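Local coordinates for hypothetical protein UNP Q5LQD5_SILPO (Silicibacter pomeroyi, PDB 2IMH), which is of unknown function but belongs to the DUF1028 family and folds as two antiparallel beta sheets packed between helical layers, at residues A[7-12]-A[140-145]; A[37-42]-A[60-65]; A[83-88]-A[97-102]. All blocks are in the same frame, centred on the assembly; numbering follows the deposited sequence. Where two conformers were deposited one is given.

In the fold
Strand 4-11, near the N terminus, is an inner strand of the six-stranded sheet, and contact 1 ties its end to the start of helix 142-155, closing a loop of more than a hundred residues. Contacts 2 and 3 both lie within that loop and follow one another without crossing. Contact 2 brings the turn before strand 40-45 against the end of helix 51-62; contact 3 pairs strands 85-90 and 95-99 as a hairpin. Strands 40-45 and 85-90 are neighbours in the four-stranded sheet. Leu8 CD1 packs on Met41, Ser42 and Ala87, at the face where the two sheets meet; contacts 1 and 2 each add a helix to one sheet.

Contact 1. Residues A[7-12]-A[140-145]; sequences ILAHDP and LTFERR
CG stands anti to the backbone N in both Phe142 (chi1 -178°) and Asp11 (chi1 -178°), which sends the aromatic ring from the first turn of helix 142-155 to strand 4-11 and lets the two side chains pass one another head to tail. Asp11 CB sits over one ring face in a CH-pi contact, 3.7 Å from the centroid of Phe142. At the ring edge, Phe142 CZ meets Ala9 O at 3.4 Å, and CE1 lies 3.8 Å from Ala9 CB. Arg145, one of two deposited conformers, bends at chi2 and chi3 so that its guanidinium passes with one face over Phe142 CD1. Arg145 NH1 makes a weak, long salt bridge of 3.4 Å to Asp11 OD1, and a water that donates to His10 O accepts a weak bond from NH1. NH2 turns back in a weak bond to Leu140 O. An alanine in place of Phe142 removes the ring that Asp11 CB and Ala9 pack on, and would probably loosen the helix start against the strand. Asp11 shares its carboxylate between a hydrogen bond with Thr14 OG1, at OD2, and the loosely held guanidinium, at OD1, which would probably favour its ionised form, if only modestly.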
ATOM      1  N   ILE A   7       3.919   2.638   2.561  1.00 15.72           N
ATOM      2  CA  ILE A   7       4.521   3.212   1.372  1.00 15.52           C
ATOM      3  C   ILE A   7       3.535   3.028   0.237  1.00 15.39           C
ATOM      4  O   ILE A   7       2.922   1.974   0.142  1.00 15.72           O
ATOM      5  CB  ILE A   7       5.880   2.560   1.028  1.00 15.66           C
ATOM      6  CG1 ILE A   7       6.530   3.272  -0.160  1.00 15.86           C
ATOM      7  CG2 ILE A   7       5.769   1.029   0.848  1.00 16.55           C
ATOM      8  CD1 ILE A   7       8.015   3.095  -0.210  1.00 16.80           C
ATOM      9  N   LEU A   8       3.333   4.087  -0.542  1.00 14.51           N
ATOM     10  CA  LEU A   8       2.549   4.031  -1.793  1.00 14.80           C
ATOM     11  C   LEU A   8       3.501   4.288  -2.943  1.00 14.88           C
ATOM     12  O   LEU A   8       4.386   5.139  -2.839  1.00 15.32           O
ATOM     13  CB  LEU A   8       1.441   5.080  -1.811  1.00 14.31           C
ATOM     14  CG  LEU A   8       0.512   5.126  -0.590  1.00 15.14           C
ATOM     15  CD1 LEU A   8      -0.458   6.319  -0.665  1.00 16.94           C
ATOM     16  CD2 LEU A   8      -0.221   3.799  -0.438  1.00 16.71           C
ATOM     17  N   ALA A   9       3.308   3.588  -4.057  1.00 14.84           N
ATOM     18  CA  ALA A   9       4.190   3.809  -5.199  1.00 15.58           C
ATOM     19  C   ALA A   9       3.513   3.487  -6.513  1.00 16.42           C
ATOM     20  O   ALA A   9       2.571   2.703  -6.555  1.00 16.36           O
ATOM     21  CB  ALA A   9       5.467   2.965  -5.064  1.00 15.73           C
ATOM     22  N   HIS A  10       4.034   4.109  -7.571  1.00 17.07           N
ATOM     23  CA  HIS A  10       3.657   3.864  -8.960  1.00 17.61           C
ATOM     24  C   HIS A  10       4.836   3.149  -9.632  1.00 18.44           C
ATOM     25  O   HIS A  10       6.004   3.453  -9.344  1.00 18.39           O
ATOM     26  CB  HIS A  10       3.340   5.238  -9.608  1.00 18.12           C
ATOM     27  CG  HIS A  10       3.317   5.255 -11.109  1.00 19.11           C
ATOM     28  ND1 HIS A  10       2.547   4.394 -11.863  1.00 22.09           N
ATOM     29  CD2 HIS A  10       3.884   6.118 -11.990  1.00 19.00           C
ATOM     30  CE1 HIS A  10       2.697   4.679 -13.148  1.00 19.09           C
ATOM     31  NE2 HIS A  10       3.497   5.723 -13.248  1.00 22.97           N
ATOM     32  N   ASP A  11       4.530   2.176 -10.487  1.00 18.19           N
ATOM     33  CA  ASP A  11       5.548   1.466 -11.253  1.00 19.72           C
ATOM     34  C   ASP A  11       5.461   1.960 -12.705  1.00 20.11           C
ATOM     35  O   ASP A  11       4.636   1.469 -13.470  1.00 20.11           O
ATOM     36  CB  ASP A  11       5.282  -0.037 -11.196  1.00 19.76           C
ATOM     37  CG  ASP A  11       6.337  -0.853 -11.930  1.00 22.39           C
ATOM     38  OD1 ASP A  11       7.524  -0.513 -11.842  1.00 23.29           O
ATOM     39  OD2 ASP A  11       5.963  -1.846 -12.586  1.00 26.09           O
ATOM     40  N   PRO A  12       6.281   2.961 -13.071  1.00 20.88           N
ATOM     41  CA  PRO A  12       6.105   3.605 -14.369  1.00 21.77           C
ATOM     42  C   PRO A  12       6.127   2.643 -15.548  1.00 22.57           C
ATOM     43  O   PRO A  12       5.301   2.781 -16.455  1.00 22.85           O
ATOM     44  CB  PRO A  12       7.284   4.576 -14.433  1.00 22.20           C
ATOM     45  CG  PRO A  12       7.550   4.911 -13.016  1.00 21.48           C
ATOM     46  CD  PRO A  12       7.369   3.596 -12.300  1.00 21.07           C
ATOM     47  N   LEU A 140      14.776  -4.639  -8.089  1.00 26.98           N
ATOM     48  CA  LEU A 140      13.943  -5.835  -8.150  1.00 26.30           C
ATOM     49  C   LEU A 140      12.577  -5.508  -8.768  1.00 25.70           C
ATOM     50  O   LEU A 140      12.314  -4.349  -9.108  1.00 25.62           O
ATOM     51  CB  LEU A 140      13.791  -6.447  -6.754  1.00 26.47           C
ATOM     52  CG  LEU A 140      15.087  -6.808  -6.012  1.00 27.57           C
ATOM     53  CD1 LEU A 140      14.766  -7.429  -4.658  1.00 27.89           C
ATOM     54  CD2 LEU A 140      15.995  -7.728  -6.842  1.00 28.62           C
ATOM     55  N   THR A 141      11.734  -6.526  -8.930  1.00 24.67           N
ATOM     56  CA  THR A 141      10.365  -6.343  -9.432  1.00 24.34           C
ATOM     57  C   THR A 141       9.612  -5.443  -8.445  1.00 22.77           C
ATOM     58  O   THR A 141       9.945  -5.424  -7.260  1.00 22.54           O
ATOM     59  CB  THR A 141       9.619  -7.697  -9.577  1.00 24.70           C
ATOM     60  OG1 THR A 141       9.465  -8.312  -8.294  1.00 27.16           O
ATOM     61  CG2 THR A 141      10.376  -8.657 -10.490  1.00 26.56           C
ATOM     62  N   PHE A 142       8.633  -4.693  -8.951  1.00 21.38           N
ATOM     63  CA  PHE A 142       7.870  -3.710  -8.160  1.00 20.09           C
ATOM     64  C   PHE A 142       7.460  -4.244  -6.790  1.00 19.95           C
ATOM     65  O   PHE A 142       7.704  -3.603  -5.764  1.00 19.07           O
ATOM     66  CB  PHE A 142       6.646  -3.288  -8.968  1.00 19.94           C
ATOM     67  CG  PHE A 142       5.773  -2.247  -8.314  1.00 18.37           C
ATOM     68  CD1 PHE A 142       6.292  -1.027  -7.902  1.00 18.16           C
ATOM     69  CD2 PHE A 142       4.415  -2.460  -8.190  1.00 17.36           C
ATOM     70  CE1 PHE A 142       5.464  -0.054  -7.345  1.00 18.25           C
ATOM     71  CE2 PHE A 142       3.577  -1.489  -7.635  1.00 18.95           C
ATOM     72  CZ  PHE A 142       4.102  -0.300  -7.200  1.00 18.83           C
ATOM     73  N   GLU A 143       6.852  -5.428  -6.773  1.00 19.46           N
ATOM     74  CA  GLU A 143       6.371  -6.025  -5.517  1.00 20.37           C
ATOM     75  C   GLU A 143       7.487  -6.269  -4.506  1.00 19.70           C
ATOM     76  O   GLU A 143       7.299  -6.064  -3.309  1.00 19.09           O
ATOM     77  CB  GLU A 143       5.655  -7.338  -5.812  1.00 21.37           C
ATOM     78  CG  GLU A 143       4.396  -7.166  -6.654  1.00 24.06           C
ATOM     79  CD  GLU A 143       4.638  -7.070  -8.162  1.00 28.24           C
ATOM     80  OE1 GLU A 143       5.803  -7.096  -8.629  1.00 27.86           O
ATOM     81  OE2 GLU A 143       3.631  -6.968  -8.894  1.00 31.16           O
ATOM     82  N   ARG A 144       8.643  -6.713  -4.994  1.00 18.89           N
ATOM     83  CA  ARG A 144       9.785  -6.971  -4.129  1.00 18.92           C
ATOM     84  C   ARG A 144      10.411  -5.683  -3.622  1.00 17.95           C
ATOM     85  O   ARG A 144      11.036  -5.682  -2.562  1.00 17.89           O
ATOM     86  CB  ARG A 144      10.839  -7.846  -4.836  1.00 19.22           C
ATOM     87  CG  ARG A 144      10.364  -9.274  -5.111  1.00 21.28           C
ATOM     88  CD  ARG A 144      11.432 -10.063  -5.907  1.00 22.59           C
ATOM     89  NE  ARG A 144      12.586 -10.388  -5.057  1.00 32.68           N
ATOM     90  CZ  ARG A 144      13.774 -10.824  -5.489  1.00 35.30           C
ATOM     91  NH1 ARG A 144      14.009 -11.011  -6.791  1.00 36.08           N
ATOM     92  NH2 ARG A 144      14.739 -11.079  -4.603  1.00 36.44           N
ATOM     93  N   ARG A 145      10.244  -4.595  -4.379  1.00 17.70           N
ATOM     94  CA  ARG A 145      10.704  -3.270  -3.943  0.50 17.71           C
ATOM     95  C   ARG A 145       9.880  -2.819  -2.743  1.00 17.56           C
ATOM     96  O   ARG A 145      10.420  -2.280  -1.775  1.00 17.53           O
ATOM     97  CB  ARG A 145      10.593  -2.251  -5.084  0.50 18.25           C
ATOM     98  CG  ARG A 145      11.851  -2.150  -5.936  0.50 19.06           C
ATOM     99  CD  ARG A 145      11.560  -2.019  -7.419  0.50 21.22           C
ATOM    100  NE  ARG A 145      10.798  -0.828  -7.799  0.50 19.94           N
ATOM    101  CZ  ARG A 145      10.131  -0.717  -8.945  0.50 21.29           C
ATOM    102  NH1 ARG A 145       9.461   0.387  -9.225  0.50 21.78           N
ATOM    103  NH2 ARG A 145      10.122  -1.719  -9.812  0.50 19.74           N
TER
HETATM  104  O   HOH W   1       8.623   2.961  -8.824  1.00 24.77           O

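Contact 2. Residues A[37-42]-A[60-65]; sequences LNAGMS and HLRDGS
A classic beta bulge, in which Ala39 and Gly40 both face Asp36, opens strand 40-45 and meets the end of helix 51-62, which finishes in a Schellman motif. The two backbones come nearest at Ala39 and Arg62, whose CA atoms are 4.6 Å apart. Asn38 and Arg62 carry the polar part. Arg62 is extended from CG to NE and crosses the Asn38 side chain obliquely, with the amide and guanidinium planes 90° apart. Asn38 CG takes the crowded position between the backbone N and the carbonyl carbon, which presents OD1 to the arginine. Arg62 NE donates to Asn38 OD1 over a very short 2.5 Å. The oxygen lies close to the guanidinium plane, but the donor stands above the amide plane, 31° out of it, so the bond misses the carbonyl lone pairs. The other two nitrogens are held as well: NH1 in a salt bridge with Asp36 and NH2 by Gln59, which together fix the rotation of the group. Ala39 CB lies over one face of the guanidinium and packs on the aliphatic stem, 3.4 Å from Arg62 CG. Leu61, one residue back, points at the bulge and brings CD1 to 3.7 Å from Ala39 O; it also touches Pro67 and Asp90. Gly40 has a positive phi at which a CB would jam against the carbonyl of Ala39, so the bulge calls for glycine there. The contact therefore joins the hairpin of strands 33-36 and 40-45 to the helix covering their sheet. At the helix end Gly64, also with positive phi, is the C-prime residue: its N bonds to Leu61 O at 3.1 Å, and Ser65 N reaches His60 O at 3.0 Å.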
ATOM      1  N   LEU A  37      -7.571   1.741  -9.939  1.00 15.85           N
ATOM      2  CA  LEU A  37      -6.907   2.078 -11.185  1.00 16.42           C
ATOM      3  C   LEU A  37      -7.517   3.291 -11.884  1.00 16.46           C
ATOM      4  O   LEU A  37      -6.904   3.846 -12.815  1.00 17.55           O
ATOM      5  CB  LEU A  37      -6.872   0.867 -12.119  1.00 16.29           C
ATOM      6  CG  LEU A  37      -5.981  -0.283 -11.663  1.00 15.85           C
ATOM      7  CD1 LEU A  37      -6.327  -1.512 -12.485  1.00 19.27           C
ATOM      8  CD2 LEU A  37      -4.502   0.083 -11.838  1.00 19.22           C
ATOM      9  N   ASN A  38      -8.677   3.736 -11.407  1.00 17.05           N
ATOM     10  CA  ASN A  38      -9.266   4.956 -11.931  1.00 17.58           C
ATOM     11  C   ASN A  38      -8.985   6.187 -11.055  1.00 17.26           C
ATOM     12  O   ASN A  38      -9.596   7.247 -11.253  1.00 17.14           O
ATOM     13  CB  ASN A  38     -10.768   4.763 -12.159  1.00 19.17           C
ATOM     14  CG  ASN A  38     -11.560   4.638 -10.874  1.00 20.70           C
ATOM     15  OD1 ASN A  38     -11.117   5.038  -9.794  1.00 24.35           O
ATOM     16  ND2 ASN A  38     -12.763   4.077 -10.986  1.00 25.30           N
ATOM     17  N   ALA A  39      -8.068   6.056 -10.096  1.00 16.65           N
ATOM     18  CA  ALA A  39      -7.856   7.120  -9.119  1.00 16.31           C
ATOM     19  C   ALA A  39      -6.396   7.240  -8.653  1.00 16.27           C
ATOM     20  O   ALA A  39      -5.778   8.320  -8.730  1.00 16.66           O
ATOM     21  CB  ALA A  39      -8.777   6.895  -7.908  1.00 16.63           C
ATOM     22  N   GLY A  40      -5.847   6.138  -8.160  1.00 15.63           N
ATOM     23  CA  GLY A  40      -4.553   6.176  -7.456  1.00 15.31           C
ATOM     24  C   GLY A  40      -4.598   5.327  -6.193  1.00 15.71           C
ATOM     25  O   GLY A  40      -5.419   4.401  -6.097  1.00 16.24           O
HETATM   26  N   MSE A  41      -3.730   5.648  -5.230  1.00 15.44           N
HETATM   27  CA  MSE A  41      -3.592   4.866  -3.996  1.00 15.92           C
HETATM   28  C   MSE A  41      -3.788   5.759  -2.782  1.00 15.78           C
HETATM   29  O   MSE A  41      -3.492   6.960  -2.830  1.00 15.54           O
HETATM   30  CB  MSE A  41      -2.181   4.268  -3.903  1.00 16.05           C
HETATM   31  CG  MSE A  41      -1.836   3.219  -4.950  1.00 18.32           C
HETATM   32 SE   MSE A  41      -2.801   1.517  -4.749  1.00 24.66          SE
HETATM   33  CE  MSE A  41      -2.330   1.124  -2.868  1.00 18.93           C
ATOM     34  N   SER A  42      -4.229   5.161  -1.676  1.00 15.23           N
ATOM     35  CA  SER A  42      -4.273   5.903  -0.419  1.00 15.50           C
ATOM     36  C   SER A  42      -3.842   5.039   0.763  1.00 15.21           C
ATOM     37  O   SER A  42      -4.002   3.818   0.741  1.00 14.82           O
ATOM     38  CB  SER A  42      -5.669   6.475  -0.164  1.00 15.13           C
ATOM     39  OG  SER A  42      -6.630   5.457  -0.000  1.00 15.61           O
ATOM     40  N   HIS A  60     -11.737  12.156  -4.628  1.00 17.71           N
ATOM     41  CA  HIS A  60     -11.253  13.478  -5.029  1.00 18.31           C
ATOM     42  C   HIS A  60     -10.241  13.393  -6.167  1.00 17.44           C
ATOM     43  O   HIS A  60     -10.234  14.246  -7.046  1.00 17.62           O
ATOM     44  CB  HIS A  60     -10.688  14.258  -3.851  1.00 19.05           C
ATOM     45  CG  HIS A  60     -11.737  14.708  -2.883  1.00 22.36           C
ATOM     46  ND1 HIS A  60     -12.439  15.884  -3.044  1.00 27.98           N
ATOM     47  CD2 HIS A  60     -12.229  14.127  -1.765  1.00 24.42           C
ATOM     48  CE1 HIS A  60     -13.303  16.017  -2.050  1.00 29.02           C
ATOM     49  NE2 HIS A  60     -13.194  14.966  -1.258  1.00 27.24           N
ATOM     50  N   LEU A  61      -9.371  12.394  -6.123  1.00 17.13           N
ATOM     51  CA  LEU A  61      -8.438  12.132  -7.228  1.00 16.83           C
ATOM     52  C   LEU A  61      -9.165  11.791  -8.538  1.00 17.46           C
ATOM     53  O   LEU A  61      -8.780  12.285  -9.607  1.00 16.71           O
ATOM     54  CB  LEU A  61      -7.491  10.995  -6.863  1.00 16.96           C
ATOM     55  CG  LEU A  61      -6.424  11.294  -5.804  1.00 16.62           C
ATOM     56  CD1 LEU A  61      -5.619  10.008  -5.458  1.00 16.08           C
ATOM     57  CD2 LEU A  61      -5.494  12.448  -6.191  1.00 16.01           C
ATOM     58  N   ARG A  62     -10.186  10.931  -8.456  1.00 17.60           N
ATOM     59  CA  ARG A  62     -10.947  10.548  -9.653  1.00 19.13           C
ATOM     60  C   ARG A  62     -11.535  11.791 -10.284  1.00 19.49           C
ATOM     61  O   ARG A  62     -11.620  11.882 -11.491  1.00 19.94           O
ATOM     62  CB  ARG A  62     -12.128   9.642  -9.326  1.00 19.89           C
ATOM     63  CG  ARG A  62     -11.779   8.275  -8.848  1.00 23.05           C
ATOM     64  CD  ARG A  62     -13.015   7.405  -8.694  1.00 26.59           C
ATOM     65  NE  ARG A  62     -12.591   6.162  -8.057  1.00 28.70           N
ATOM     66  CZ  ARG A  62     -12.733   5.877  -6.770  1.00 29.16           C
ATOM     67  NH1 ARG A  62     -12.272   4.719  -6.308  1.00 30.56           N
ATOM     68  NH2 ARG A  62     -13.345   6.723  -5.948  1.00 28.30           N
ATOM     69  N   ASP A  63     -11.966  12.720  -9.438  1.00 20.16           N
ATOM     70  CA  ASP A  63     -12.653  13.922  -9.886  1.00 21.39           C
ATOM     71  C   ASP A  63     -11.704  15.074 -10.243  1.00 21.09           C
ATOM     72  O   ASP A  63     -12.144  16.200 -10.466  1.00 22.43           O
ATOM     73  CB  ASP A  63     -13.690  14.343  -8.843  1.00 21.86           C
ATOM     74  CG  ASP A  63     -14.876  13.374  -8.769  1.00 24.68           C
ATOM     75  OD1 ASP A  63     -15.173  12.673  -9.775  1.00 28.33           O
ATOM     76  OD2 ASP A  63     -15.523  13.325  -7.706  1.00 27.50           O
ATOM     77  N   GLY A  64     -10.407  14.784 -10.341  1.00 20.49           N
ATOM     78  CA  GLY A  64      -9.449  15.746 -10.893  1.00 19.34           C
ATOM     79  C   GLY A  64      -8.750  16.683  -9.928  1.00 19.41           C
ATOM     80  O   GLY A  64      -8.262  17.743 -10.338  1.00 19.00           O
ATOM     81  N   SER A  65      -8.701  16.312  -8.644  1.00 19.56           N
ATOM     82  CA  SER A  65      -7.908  17.054  -7.665  1.00 19.15           C
ATOM     83  C   SER A  65      -6.455  16.585  -7.653  1.00 19.13           C
ATOM     84  O   SER A  65      -6.188  15.383  -7.661  1.00 18.46           O
ATOM     85  CB  SER A  65      -8.461  16.863  -6.250  1.00 19.99           C
ATOM     86  OG  SER A  65      -9.727  17.462  -6.072  1.00 20.09           O
TER

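Contact 3. Residues A[83-88]-A[97-102]; sequences YRQLAA and AFTGSE
Gln85 rises from the sheet with CG anti to the backbone N (chi1 179°) and its chain extended, alongside Thr99 and pointing the same way. Gln85 CB lies 3.8 Å from Phe98 O, and CG comes closer to that carbonyl. At the tip Gln85 NE2 donates to Thr99 OG1 over 2.9 Å; the hydroxyl oxygen lies near the amide plane. NE2 also bonds to Gly119 O and OE1 accepts from Asn120 and Gln45, so the buried amide is gripped at both its oxygen and its nitrogen, which fixes its rotation and its orientation. The backbones pair on either side of this non-hydrogen-bonded couple. Leu86 and Phe98 form the hydrogen-bonded pair, Leu86 N to Phe98 O at 2.9 Å and Phe98 N to Leu86 O at 2.8 Å, and Gly100 N reaches Arg84 O. Past the strands, Glu102 CB sits over the centre of one face of the Tyr83 ring in a CH-pi contact, 3.6 Å from the centroid. Gln85, Ala87, Ala97 and Thr99 share the face from which the first three touch strand 115-120, while Leu86 and Phe98 meet helix 67-76: an antiparallel edge hairpin (the axes of 85-88 and 97-99 run at 173°) of an alpha-beta-beta-alpha sandwich.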
ATOM      1  N   TYR A  83      -5.910  13.612  15.057  1.00 18.54           N
ATOM      2  CA  TYR A  83      -5.686  12.246  15.529  1.00 19.48           C
ATOM      3  C   TYR A  83      -5.473  11.225  14.414  1.00 18.51           C
ATOM      4  O   TYR A  83      -5.533  10.015  14.649  1.00 18.77           O
ATOM      5  CB  TYR A  83      -6.835  11.802  16.419  1.00 20.86           C
ATOM      6  CG  TYR A  83      -6.800  12.507  17.751  1.00 22.96           C
ATOM      7  CD1 TYR A  83      -6.226  11.898  18.865  1.00 24.18           C
ATOM      8  CD2 TYR A  83      -7.298  13.803  17.880  1.00 24.30           C
ATOM      9  CE1 TYR A  83      -6.171  12.561  20.095  1.00 25.61           C
ATOM     10  CE2 TYR A  83      -7.246  14.474  19.093  1.00 25.08           C
ATOM     11  CZ  TYR A  83      -6.684  13.846  20.195  1.00 25.00           C
ATOM     12  OH  TYR A  83      -6.634  14.507  21.409  1.00 27.00           O
ATOM     13  N   ARG A  84      -5.208  11.704  13.203  1.00 18.31           N
ATOM     14  CA  ARG A  84      -5.039  10.754  12.091  1.00 16.93           C
ATOM     15  C   ARG A  84      -4.067  11.260  11.039  1.00 17.26           C
ATOM     16  O   ARG A  84      -3.546  12.379  11.146  1.00 16.65           O
ATOM     17  CB  ARG A  84      -6.387  10.304  11.494  1.00 17.22           C
ATOM     18  CG  ARG A  84      -7.613  11.143  11.913  1.00 15.87           C
ATOM     19  CD  ARG A  84      -8.896  10.651  11.256  1.00 17.20           C
ATOM     20  NE  ARG A  84     -10.065  11.399  11.736  1.00 19.04           N
ATOM     21  CZ  ARG A  84     -10.647  11.195  12.920  1.00 18.75           C
ATOM     22  NH1 ARG A  84     -10.191  10.253  13.748  1.00 16.62           N
ATOM     23  NH2 ARG A  84     -11.689  11.929  13.269  1.00 17.01           N
ATOM     24  N   GLN A  85      -3.810  10.419  10.039  1.00 16.67           N
ATOM     25  CA  GLN A  85      -2.723  10.637   9.107  1.00 16.35           C
ATOM     26  C   GLN A  85      -3.167  10.043   7.765  1.00 16.15           C
ATOM     27  O   GLN A  85      -3.780   8.980   7.743  1.00 16.80           O
ATOM     28  CB  GLN A  85      -1.467   9.923   9.609  1.00 16.16           C
ATOM     29  CG  GLN A  85      -0.258  10.069   8.700  1.00 16.05           C
ATOM     30  CD  GLN A  85       1.005   9.478   9.301  1.00 15.77           C
ATOM     31  OE1 GLN A  85       1.006   8.360   9.814  1.00 15.58           O
ATOM     32  NE2 GLN A  85       2.101  10.233   9.219  1.00 15.67           N
ATOM     33  N   LEU A  86      -2.884  10.748   6.678  1.00 16.39           N
ATOM     34  CA  LEU A  86      -3.379  10.357   5.361  1.00 15.54           C
ATOM     35  C   LEU A  86      -2.342  10.622   4.283  1.00 16.03           C
ATOM     36  O   LEU A  86      -1.688  11.667   4.273  1.00 15.89           O
ATOM     37  CB  LEU A  86      -4.660  11.149   5.026  1.00 15.16           C
ATOM     38  CG  LEU A  86      -5.342  10.808   3.686  1.00 14.77           C
ATOM     39  CD1 LEU A  86      -5.830   9.354   3.697  1.00 15.74           C
ATOM     40  CD2 LEU A  86      -6.499  11.768   3.385  1.00 15.94           C
ATOM     41  N   ALA A  87      -2.189   9.666   3.375  1.00 14.68           N
ATOM     42  CA  ALA A  87      -1.285   9.847   2.253  1.00 14.91           C
ATOM     43  C   ALA A  87      -2.026   9.384   1.016  1.00 14.79           C
ATOM     44  O   ALA A  87      -2.839   8.447   1.071  1.00 14.87           O
ATOM     45  CB  ALA A  87      -0.031   9.027   2.438  1.00 14.89           C
ATOM     46  N   ALA A  88      -1.785  10.052  -0.097  1.00 15.20           N
ATOM     47  CA  ALA A  88      -2.493   9.704  -1.328  1.00 14.83           C
ATOM     48  C   ALA A  88      -1.585   9.949  -2.497  1.00 15.68           C
ATOM     49  O   ALA A  88      -0.802  10.901  -2.488  1.00 15.98           O
ATOM     50  CB  ALA A  88      -3.757  10.546  -1.489  1.00 15.55           C
ATOM     51  N   ALA A  97       0.805  14.081   1.760  1.00 16.20           N
ATOM     52  CA  ALA A  97       0.376  13.534   3.033  1.00 16.95           C
ATOM     53  C   ALA A  97      -0.073  14.630   3.992  1.00 17.54           C
ATOM     54  O   ALA A  97       0.347  15.793   3.888  1.00 17.24           O
ATOM     55  CB  ALA A  97       1.487  12.711   3.665  1.00 17.23           C
ATOM     56  N   PHE A  98      -0.928  14.233   4.926  1.00 17.57           N
ATOM     57  CA  PHE A  98      -1.270  15.057   6.076  1.00 18.12           C
ATOM     58  C   PHE A  98      -0.923  14.247   7.332  1.00 18.21           C
ATOM     59  O   PHE A  98      -1.256  13.052   7.428  1.00 18.42           O
ATOM     60  CB  PHE A  98      -2.761  15.378   6.071  1.00 17.73           C
ATOM     61  CG  PHE A  98      -3.261  15.924   7.385  1.00 19.44           C
ATOM     62  CD1 PHE A  98      -3.186  17.291   7.654  1.00 19.97           C
ATOM     63  CD2 PHE A  98      -3.787  15.066   8.357  1.00 18.61           C
ATOM     64  CE1 PHE A  98      -3.634  17.798   8.880  1.00 20.13           C
ATOM     65  CE2 PHE A  98      -4.235  15.559   9.593  1.00 18.56           C
ATOM     66  CZ  PHE A  98      -4.145  16.935   9.849  1.00 19.63           C
ATOM     67  N   THR A  99      -0.277  14.891   8.300  1.00 18.62           N
ATOM     68  CA  THR A  99       0.035  14.213   9.554  1.00 18.58           C
ATOM     69  C   THR A  99      -0.522  15.023  10.732  1.00 19.45           C
ATOM     70  O   THR A  99      -0.029  16.114  11.025  1.00 19.03           O
ATOM     71  CB  THR A  99       1.559  13.953   9.710  1.00 19.44           C
ATOM     72  OG1 THR A  99       2.026  13.107   8.645  1.00 18.63           O
ATOM     73  CG2 THR A  99       1.869  13.277  11.056  1.00 18.42           C
ATOM     74  N   GLY A 100      -1.549  14.485  11.387  1.00 18.81           N
ATOM     75  CA  GLY A 100      -2.179  15.177  12.526  1.00 20.24           C
ATOM     76  C   GLY A 100      -1.203  15.336  13.680  1.00 20.24           C
ATOM     77  O   GLY A 100      -0.306  14.492  13.889  1.00 20.53           O
ATOM     78  N   SER A 101      -1.376  16.418  14.437  1.00 20.86           N
ATOM     79  CA  SER A 101      -0.433  16.754  15.496  1.00 21.46           C
ATOM     80  C   SER A 101      -0.555  15.817  16.707  1.00 22.46           C
ATOM     81  O   SER A 101       0.365  15.736  17.527  1.00 23.00           O
ATOM     82  CB  SER A 101      -0.648  18.202  15.934  1.00 21.81           C
ATOM     83  OG  SER A 101      -1.965  18.358  16.413  1.00 21.16           O
ATOM     84  N   GLU A 102      -1.682  15.115  16.826  1.00 22.90           N
ATOM     85  CA  GLU A 102      -1.914  14.257  18.000  1.00 23.68           C
ATOM     86  C   GLU A 102      -1.571  12.779  17.776  1.00 23.56           C
ATOM     87  O   GLU A 102      -1.699  11.960  18.691  1.00 23.25           O
ATOM     88  CB  GLU A 102      -3.333  14.421  18.539  1.00 23.90           C
ATOM     89  CG  GLU A 102      -3.658  15.840  19.026  1.00 27.15           C
ATOM     90  CD  GLU A 102      -2.714  16.316  20.123  1.00 32.29           C
ATOM     91  OE1 GLU A 102      -2.496  15.563  21.105  1.00 32.67           O
ATOM     92  OE2 GLU A 102      -2.173  17.435  19.980  1.00 36.57           O
TER